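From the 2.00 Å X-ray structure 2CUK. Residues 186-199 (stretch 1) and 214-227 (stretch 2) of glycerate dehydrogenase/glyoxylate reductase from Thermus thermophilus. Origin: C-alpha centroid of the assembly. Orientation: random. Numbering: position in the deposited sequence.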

ATOM      1  N   SER A 186      -1.993  10.159 -26.796  1.00 22.83           N
ATOM      2  CA  SER A 186      -2.947  11.253 -26.692  1.00 21.24           C
ATOM      3  C   SER A 186      -3.791  10.854 -25.483  1.00 21.01           C
ATOM      4  O   SER A 186      -3.785   9.686 -25.088  1.00 20.83           O
ATOM      5  N   LEU A 187      -4.514  11.799 -24.895  1.00 21.26           N
ATOM      6  CA  LEU A 187      -5.343  11.471 -23.739  1.00 23.23           C
ATOM      7  C   LEU A 187      -6.360  10.402 -24.120  1.00 24.24           C
ATOM      8  O   LEU A 187      -6.612   9.467 -23.361  1.00 24.10           O
ATOM      9  N   GLU A 188      -6.923  10.536 -25.315  1.00 24.57           N
ATOM     10  CA  GLU A 188      -7.913   9.591 -25.816  1.00 25.41           C
ATOM     11  C   GLU A 188      -7.394   8.152 -25.877  1.00 25.32           C
ATOM     12  O   GLU A 188      -8.044   7.237 -25.373  1.00 23.56           O
ATOM     13  N   GLU A 189      -6.233   7.939 -26.493  1.00 23.99           N
ATOM     14  CA  GLU A 189      -5.680   6.584 -26.545  1.00 23.25           C
ATOM     15  C   GLU A 189      -5.259   6.061 -25.160  1.00 21.80           C
ATOM     16  O   GLU A 189      -5.370   4.882 -24.854  1.00 21.58           O
ATOM     17  N   LEU A 190      -4.730   6.968 -24.316  1.00 19.29           N
ATOM     18  CA  LEU A 190      -4.347   6.486 -22.992  1.00 19.79           C
ATOM     19  C   LEU A 190      -5.546   5.931 -22.215  1.00 16.93           C
ATOM     20  O   LEU A 190      -5.488   4.871 -21.605  1.00 17.23           O
ATOM     21  N   LEU A 191      -6.655   6.700 -22.219  1.00 19.03           N
ATOM     22  CA  LEU A 191      -7.843   6.251 -21.501  1.00 21.57           C
ATOM     23  C   LEU A 191      -8.342   4.921 -22.052  1.00 22.49           C
ATOM     24  O   LEU A 191      -8.921   4.101 -21.352  1.00 21.96           O
ATOM     25  N   LYS A 192      -8.117   4.701 -23.340  1.00 25.26           N
ATOM     26  CA  LYS A 192      -8.573   3.493 -24.008  1.00 26.34           C
ATOM     27  C   LYS A 192      -7.741   2.253 -23.696  1.00 26.11           C
ATOM     28  O   LYS A 192      -8.286   1.164 -23.531  1.00 26.47           O
ATOM     29  N   GLU A 193      -6.426   2.423 -23.604  1.00 25.52           N
ATOM     30  CA  GLU A 193      -5.526   1.298 -23.366  1.00 27.90           C
ATOM     31  C   GLU A 193      -5.086   1.047 -21.919  1.00 26.21           C
ATOM     32  O   GLU A 193      -4.638  -0.050 -21.588  1.00 27.07           O
ATOM     33  N   ALA A 194      -5.222   2.050 -21.060  1.00 24.32           N
ATOM     34  CA  ALA A 194      -4.785   1.926 -19.669  1.00 21.37           C
ATOM     35  C   ALA A 194      -5.670   1.096 -18.741  1.00 21.13           C
ATOM     36  O   ALA A 194      -6.895   1.187 -18.776  1.00 20.59           O
ATOM     37  N   ASP A 195      -5.022   0.295 -17.899  1.00 18.73           N
ATOM     38  CA  ASP A 195      -5.719  -0.535 -16.923  1.00 18.44           C
ATOM     39  C   ASP A 195      -5.860   0.297 -15.654  1.00 18.89           C
ATOM     40  O   ASP A 195      -6.807   0.138 -14.886  1.00 15.90           O
ATOM     41  N   VAL A 196      -4.897   1.191 -15.449  1.00 16.56           N
ATOM     42  CA  VAL A 196      -4.899   2.096 -14.308  1.00 15.75           C
ATOM     43  C   VAL A 196      -4.546   3.489 -14.820  1.00 15.47           C
ATOM     44  O   VAL A 196      -3.548   3.658 -15.515  1.00 17.66           O
ATOM     45  N   VAL A 197      -5.371   4.476 -14.499  1.00 16.81           N
ATOM     46  CA  VAL A 197      -5.098   5.849 -14.909  1.00 16.61           C
ATOM     47  C   VAL A 197      -4.777   6.656 -13.658  1.00 15.86           C
ATOM     48  O   VAL A 197      -5.567   6.684 -12.719  1.00 15.23           O
ATOM     49  N   SER A 198      -3.618   7.308 -13.640  1.00 15.78           N
ATOM     50  CA  SER A 198      -3.226   8.110 -12.486  1.00 14.32           C
ATOM     51  C   SER A 198      -3.004   9.552 -12.929  1.00 16.43           C
ATOM     52  O   SER A 198      -2.311   9.813 -13.919  1.00 14.87           O
ATOM     53  N   LEU A 199      -3.602  10.488 -12.197  1.00 13.40           N
ATOM     54  CA  LEU A 199      -3.496  11.903 -12.531  1.00 17.22           C
ATOM     55  C   LEU A 199      -2.354  12.601 -11.802  1.00 18.15           C
ATOM     56  O   LEU A 199      -2.193  12.461 -10.584  1.00 18.00           O
ATOM     57  N   GLU A 214     -17.783  11.755 -19.697  1.00 18.90           N
ATOM     58  CA  GLU A 214     -17.406  11.104 -20.952  1.00 21.86           C
ATOM     59  C   GLU A 214     -16.059  10.396 -20.888  1.00 20.41           C
ATOM     60  O   GLU A 214     -15.909   9.294 -21.410  1.00 22.63           O
ATOM     61  N   ARG A 215     -15.078  11.023 -20.249  1.00 18.93           N
ATOM     62  CA  ARG A 215     -13.764  10.409 -20.155  1.00 17.34           C
ATOM     63  C   ARG A 215     -13.727   9.235 -19.177  1.00 17.55           C
ATOM     64  O   ARG A 215     -13.023   8.253 -19.414  1.00 18.65           O
ATOM     65  N   LEU A 216     -14.496   9.326 -18.092  1.00 17.14           N
ATOM     66  CA  LEU A 216     -14.540   8.252 -17.104  1.00 16.71           C
ATOM     67  C   LEU A 216     -15.122   6.987 -17.722  1.00 19.01           C
ATOM     68  O   LEU A 216     -14.607   5.888 -17.510  1.00 16.77           O
ATOM     69  N   PHE A 217     -16.195   7.141 -18.493  1.00 18.02           N
ATOM     70  CA  PHE A 217     -16.816   5.995 -19.141  1.00 18.11           C
ATOM     71  C   PHE A 217     -16.069   5.589 -20.408  1.00 18.03           C
ATOM     72  O   PHE A 217     -16.393   4.583 -21.031  1.00 18.93           O
ATOM     73  N   ALA A 218     -15.056   6.370 -20.779  1.00 17.56           N
ATOM     74  CA  ALA A 218     -14.244   6.049 -21.949  1.00 17.05           C
ATOM     75  C   ALA A 218     -13.137   5.114 -21.471  1.00 17.06           C
ATOM     76  O   ALA A 218     -12.529   4.394 -22.258  1.00 16.72           O
ATOM     77  N   MET A 219     -12.869   5.136 -20.168  1.00 16.49           N
ATOM     78  CA  MET A 219     -11.854   4.260 -19.598  1.00 16.14           C
ATOM     79  C   MET A 219     -12.359   2.823 -19.747  1.00 16.62           C
ATOM     80  O   MET A 219     -13.563   2.598 -19.882  1.00 15.87           O
ATOM     81  N   LYS A 220     -11.465   1.844 -19.739  1.00 17.58           N
ATOM     82  CA  LYS A 220     -11.988   0.495 -19.918  1.00 20.68           C
ATOM     83  C   LYS A 220     -12.761  -0.007 -18.698  1.00 19.66           C
ATOM     84  O   LYS A 220     -12.541   0.408 -17.574  1.00 16.85           O
ATOM     85  N   ARG A 221     -13.748  -0.859 -18.969  1.00 17.12           N
ATOM     86  CA  ARG A 221     -14.567  -1.408 -17.892  1.00 16.26           C
ATOM     87  C   ARG A 221     -13.578  -2.246 -17.091  1.00 15.05           C
ATOM     88  O   ARG A 221     -12.811  -3.024 -17.664  1.00 14.26           O
ATOM     89  N   GLY A 222     -13.578  -2.070 -15.773  1.00 14.27           N
ATOM     90  CA  GLY A 222     -12.644  -2.809 -14.945  1.00 14.64           C
ATOM     91  C   GLY A 222     -11.347  -2.050 -14.708  1.00 14.80           C
ATOM     92  O   GLY A 222     -10.385  -2.611 -14.183  1.00 16.14           O
ATOM     93  N   ALA A 223     -11.313  -0.777 -15.095  1.00 14.27           N
ATOM     94  CA  ALA A 223     -10.123   0.050 -14.908  1.00 14.99           C
ATOM     95  C   ALA A 223     -10.141   0.711 -13.529  1.00 14.05           C
ATOM     96  O   ALA A 223     -11.174   0.754 -12.871  1.00 13.20           O
ATOM     97  N   ILE A 224      -8.986   1.214 -13.105  1.00 13.18           N
ATOM     98  CA  ILE A 224      -8.855   1.895 -11.822  1.00 12.91           C
ATOM     99  C   ILE A 224      -8.403   3.338 -12.053  1.00 14.06           C
ATOM    100  O   ILE A 224      -7.522   3.593 -12.874  1.00 13.36           O
ATOM    101  N   LEU A 225      -9.011   4.272 -11.328  1.00 12.81           N
ATOM    102  CA  LEU A 225      -8.643   5.681 -11.424  1.00 14.39           C
ATOM    103  C   LEU A 225      -7.954   6.122 -10.137  1.00 13.40           C
ATOM    104  O   LEU A 225      -8.444   5.852  -9.041  1.00 13.79           O
ATOM    105  N   LEU A 226      -6.826   6.808 -10.278  1.00 14.10           N
ATOM    106  CA  LEU A 226      -6.082   7.304  -9.126  1.00 14.59           C
ATOM    107  C   LEU A 226      -5.892   8.816  -9.247  1.00 15.96           C
ATOM    108  O   LEU A 226      -5.586   9.329 -10.326  1.00 16.29           O
ATOM    109  N   ASN A 227      -6.090   9.535  -8.149  1.00 14.62           N
ATOM    110  CA  ASN A 227      -5.888  10.980  -8.166  1.00 14.91           C
ATOM    111  C   ASN A 227      -5.306  11.486  -6.854  1.00 15.57           C
ATOM    112  O   ASN A 227      -5.992  11.535  -5.833  1.00 15.33           O
TER

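Strands 196-199 and 224-227 run parallel (14° between axes), and their backbone bonds, such as Leu-226 N to Val-197 O at 2.7 Å, fix which side chains meet. Val-196, Ile-224, Ser-198 and Leu-226 share one face. There Val-196 (chi1 t) sets CG2 4.2 Å from Ile-224 CB and CG1 3.8 Å from Leu-226 CD1; CG1 also lies 4.4 Å from Ile-224 CB, so it is near both Ile-224 and Leu-226, alternate residues of the neighbouring strand.

On the other face Val-197, also t, does divide its methyls: CG1 lies 4.2 Å from Leu-225 CD1, and CG2 lies 3.4 Å from Met-219 CE. Met-219 starts sideways, but its m, t, p conformation brings the methyl to that valine. Leu-191 (m, t) points toward stretch 2, with CD2 4.1 Å from Met-219 CG and CD1 3.8 Å from Arg-215 CD. Leu-187 (t, p) places CD2 3.4 Å from Arg-215 NE, oblique to the guanidinium; water 1 accepts from that NE (2.9 Å) and donates to Glu-188 OE2 (2.7 Å).

Lys-220 leaves CB at chi1 p, and its off-well chi2 (-145°) and chi3 (-102°) carry NZ to a salt bridge with Asp-195 OD1 (3.2 Å) and a weak bond to Glu-193 O (3.4 Å). Asp-195 (m) points away at CB, yet its carboxylate returns. Water 2 joins Leu-191 O (2.6 Å), Ala-194 O (2.7 Å) and Lys-220 N (3.1 Å).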

ATOM      1  CB  SER A 186      -3.835  11.314 -27.937  1.00 22.37           C
ATOM      2  OG  SER A 186      -4.645  10.149 -28.028  1.00 21.53           O
ATOM      3  CB  LEU A 187      -6.068  12.716 -23.221  1.00 23.71           C
ATOM      4  CG  LEU A 187      -7.011  12.486 -22.033  1.00 22.42           C
ATOM      5  CD1 LEU A 187      -6.259  11.829 -20.885  1.00 23.05           C
ATOM      6  CD2 LEU A 187      -7.602  13.810 -21.597  1.00 23.21           C
ATOM      7  CB  GLU A 188      -8.391  10.031 -27.206  1.00 28.46           C
ATOM      8  CG  GLU A 188      -9.063  11.409 -27.248  1.00 33.52           C
ATOM      9  CD  GLU A 188      -8.150  12.554 -26.811  1.00 35.87           C
ATOM     10  OE1 GLU A 188      -6.995  12.628 -27.289  1.00 34.60           O
ATOM     11  OE2 GLU A 188      -8.597  13.393 -25.996  1.00 38.68           O
ATOM     12  CB  GLU A 189      -4.494   6.546 -27.517  1.00 25.90           C
ATOM     13  CG  GLU A 189      -3.794   5.182 -27.523  1.00 30.38           C
ATOM     14  CD  GLU A 189      -2.970   5.013 -28.782  1.00 33.62           C
ATOM     15  OE1 GLU A 189      -2.276   5.951 -29.161  1.00 36.48           O
ATOM     16  OE2 GLU A 189      -2.951   3.905 -29.322  1.00 36.10           O
ATOM     17  CB  LEU A 190      -3.722   7.650 -22.223  1.00 19.74           C
ATOM     18  CG  LEU A 190      -3.527   7.333 -20.738  1.00 23.26           C
ATOM     19  CD1 LEU A 190      -2.063   7.443 -20.306  1.00 27.10           C
ATOM     20  CD2 LEU A 190      -4.316   8.270 -19.823  1.00 22.74           C
ATOM     21  CB  LEU A 191      -8.940   7.312 -21.664  1.00 20.42           C
ATOM     22  CG  LEU A 191      -8.555   8.672 -21.081  1.00 19.68           C
ATOM     23  CD1 LEU A 191      -9.670   9.706 -21.254  1.00 19.95           C
ATOM     24  CD2 LEU A 191      -8.263   8.608 -19.583  1.00 20.40           C
ATOM     25  CB  LYS A 192      -8.584   3.733 -25.521  1.00 28.33           C
ATOM     26  CG  LYS A 192      -8.893   2.510 -26.366  1.00 33.13           C
ATOM     27  CD  LYS A 192      -8.796   2.851 -27.850  1.00 35.95           C
ATOM     28  CE  LYS A 192      -9.067   1.640 -28.721  1.00 37.31           C
ATOM     29  NZ  LYS A 192     -10.429   1.086 -28.484  1.00 39.76           N
ATOM     30  CB  GLU A 193      -4.278   1.465 -24.245  1.00 31.77           C
ATOM     31  CG  GLU A 193      -3.205   0.400 -24.029  1.00 39.33           C
ATOM     32  CD  GLU A 193      -1.942   0.662 -24.832  1.00 43.26           C
ATOM     33  OE1 GLU A 193      -1.989   0.555 -26.076  1.00 46.12           O
ATOM     34  OE2 GLU A 193      -0.901   0.981 -24.218  1.00 45.28           O
ATOM     35  CB  ALA A 194      -4.591   3.311 -19.078  1.00 21.27           C
ATOM     36  CB  ASP A 195      -4.914  -1.800 -16.643  1.00 19.15           C
ATOM     37  CG  ASP A 195      -4.857  -2.722 -17.842  1.00 21.75           C
ATOM     38  OD1 ASP A 195      -5.914  -3.271 -18.208  1.00 22.22           O
ATOM     39  OD2 ASP A 195      -3.765  -2.888 -18.423  1.00 21.62           O
ATOM     40  CB  VAL A 196      -3.836   1.705 -13.250  1.00 14.46           C
ATOM     41  CG1 VAL A 196      -3.864   2.706 -12.097  1.00 11.46           C
ATOM     42  CG2 VAL A 196      -4.092   0.291 -12.738  1.00 16.59           C
ATOM     43  CB  VAL A 197      -6.315   6.502 -15.604  1.00 15.90           C
ATOM     44  CG1 VAL A 197      -5.999   7.960 -15.934  1.00 14.37           C
ATOM     45  CG2 VAL A 197      -6.677   5.729 -16.872  1.00 16.59           C
ATOM     46  CB  SER A 198      -1.949   7.545 -11.850  1.00 15.19           C
ATOM     47  OG  SER A 198      -1.686   8.167 -10.602  1.00 14.67           O
ATOM     48  CB  LEU A 199      -4.823  12.605 -12.230  1.00 14.64           C
ATOM     49  CG  LEU A 199      -6.035  11.904 -12.845  1.00 16.15           C
ATOM     50  CD1 LEU A 199      -7.302  12.670 -12.492  1.00 15.48           C
ATOM     51  CD2 LEU A 199      -5.863  11.799 -14.365  1.00 13.96           C
ATOM     52  CB  GLU A 214     -17.391  12.112 -22.107  1.00 23.99           C
ATOM     53  CG  GLU A 214     -17.365  13.554 -21.661  1.00 31.27           C
ATOM     54  CD  GLU A 214     -18.689  14.002 -21.060  1.00 31.92           C
ATOM     55  OE1 GLU A 214     -18.694  15.020 -20.336  1.00 34.36           O
ATOM     56  OE2 GLU A 214     -19.721  13.342 -21.321  1.00 32.22           O
ATOM     57  CB  ARG A 215     -12.714  11.459 -19.780  1.00 18.13           C
ATOM     58  CG  ARG A 215     -12.519  12.509 -20.866  1.00 20.79           C
ATOM     59  CD  ARG A 215     -11.152  13.152 -20.806  1.00 22.75           C
ATOM     60  NE  ARG A 215     -10.941  14.056 -21.935  1.00 25.78           N
ATOM     61  CZ  ARG A 215     -11.352  15.318 -21.981  1.00 24.05           C
ATOM     62  NH1 ARG A 215     -12.000  15.854 -20.955  1.00 24.83           N
ATOM     63  NH2 ARG A 215     -11.127  16.044 -23.067  1.00 26.55           N
ATOM     64  CB  LEU A 216     -15.370   8.673 -15.885  1.00 17.18           C
ATOM     65  CG  LEU A 216     -14.717   9.703 -14.952  1.00 17.31           C
ATOM     66  CD1 LEU A 216     -15.738  10.220 -13.956  1.00 17.65           C
ATOM     67  CD2 LEU A 216     -13.532   9.065 -14.226  1.00 15.87           C
ATOM     68  CB  PHE A 217     -18.287   6.291 -19.435  1.00 17.23           C
ATOM     69  CG  PHE A 217     -19.172   6.168 -18.227  1.00 16.81           C
ATOM     70  CD1 PHE A 217     -19.531   4.915 -17.742  1.00 17.52           C
ATOM     71  CD2 PHE A 217     -19.624   7.300 -17.559  1.00 19.23           C
ATOM     72  CE1 PHE A 217     -20.332   4.786 -16.603  1.00 16.57           C
ATOM     73  CE2 PHE A 217     -20.426   7.188 -16.416  1.00 19.04           C
ATOM     74  CZ  PHE A 217     -20.782   5.926 -15.938  1.00 17.28           C
ATOM     75  CB  ALA A 218     -13.641   7.314 -22.556  1.00 17.74           C
ATOM     76  CB  MET A 219     -11.627   4.615 -18.122  1.00 16.33           C
ATOM     77  CG  MET A 219     -10.875   5.930 -17.925  1.00 15.59           C
ATOM     78  SD  MET A 219     -10.657   6.417 -16.196  1.00 17.72           S
ATOM     79  CE  MET A 219      -9.749   4.967 -15.548  1.00 14.61           C
ATOM     80  CB  LYS A 220     -10.913  -0.537 -20.414  1.00 26.16           C
ATOM     81  CG  LYS A 220      -9.646  -0.665 -19.546  1.00 28.74           C
ATOM     82  CD  LYS A 220      -8.351  -0.928 -20.378  1.00 30.83           C
ATOM     83  CE  LYS A 220      -7.905  -2.405 -20.345  1.00 30.92           C
ATOM     84  NZ  LYS A 220      -6.753  -2.658 -21.222  1.00 32.74           N
ATOM     85  CB  ARG A 221     -15.698  -2.291 -18.442  1.00 15.04           C
ATOM     86  CG  ARG A 221     -16.644  -2.833 -17.358  1.00 15.55           C
ATOM     87  CD  ARG A 221     -17.719  -3.765 -17.926  1.00 14.82           C
ATOM     88  NE  ARG A 221     -18.520  -4.376 -16.865  1.00 14.46           N
ATOM     89  CZ  ARG A 221     -19.625  -3.850 -16.335  1.00 18.53           C
ATOM     90  NH1 ARG A 221     -20.100  -2.686 -16.765  1.00 15.59           N
ATOM     91  NH2 ARG A 221     -20.248  -4.488 -15.351  1.00 17.77           N
ATOM     92  CB  ALA A 223     -10.049   1.123 -15.991  1.00 14.98           C
ATOM     93  CB  ILE A 224      -7.793   1.227 -10.918  1.00 12.66           C
ATOM     94  CG1 ILE A 224      -8.238  -0.185 -10.528  1.00 12.94           C
ATOM     95  CG2 ILE A 224      -7.567   2.086  -9.672  1.00 10.30           C
ATOM     96  CD1 ILE A 224      -7.175  -0.963  -9.761  1.00 14.20           C
ATOM     97  CB  LEU A 225      -9.879   6.557 -11.636  1.00 13.82           C
ATOM     98  CG  LEU A 225      -9.605   8.066 -11.567  1.00 16.29           C
ATOM     99  CD1 LEU A 225      -8.786   8.506 -12.778  1.00 18.23           C
ATOM    100  CD2 LEU A 225     -10.922   8.826 -11.519  1.00 17.81           C
ATOM    101  CB  LEU A 226      -4.705   6.633  -9.049  1.00 15.79           C
ATOM    102  CG  LEU A 226      -4.630   5.107  -8.943  1.00 16.79           C
ATOM    103  CD1 LEU A 226      -3.173   4.671  -8.962  1.00 16.53           C
ATOM    104  CD2 LEU A 226      -5.314   4.638  -7.661  1.00 14.05           C
ATOM    105  CB  ASN A 227      -7.194  11.726  -8.465  1.00 15.17           C
ATOM    106  CG  ASN A 227      -6.988  13.232  -8.587  1.00 15.63           C
ATOM    107  OD1 ASN A 227      -5.880  13.696  -8.864  1.00 16.41           O
ATOM    108  ND2 ASN A 227      -8.056  13.998  -8.396  1.00 18.63           N
TER
HETATM  109  O   HOH W   1     -10.365  12.363 -24.175  1.00 31.08           O
HETATM  110  O   HOH W   2      -8.802   3.120 -18.918  1.00 15.54           O
HETATM  111  O   HOH W   3     -11.478   1.807 -22.641  1.00 27.83           O
HETATM  112  O   HOH W   4      -7.501  -2.603 -14.051  1.00 30.49           O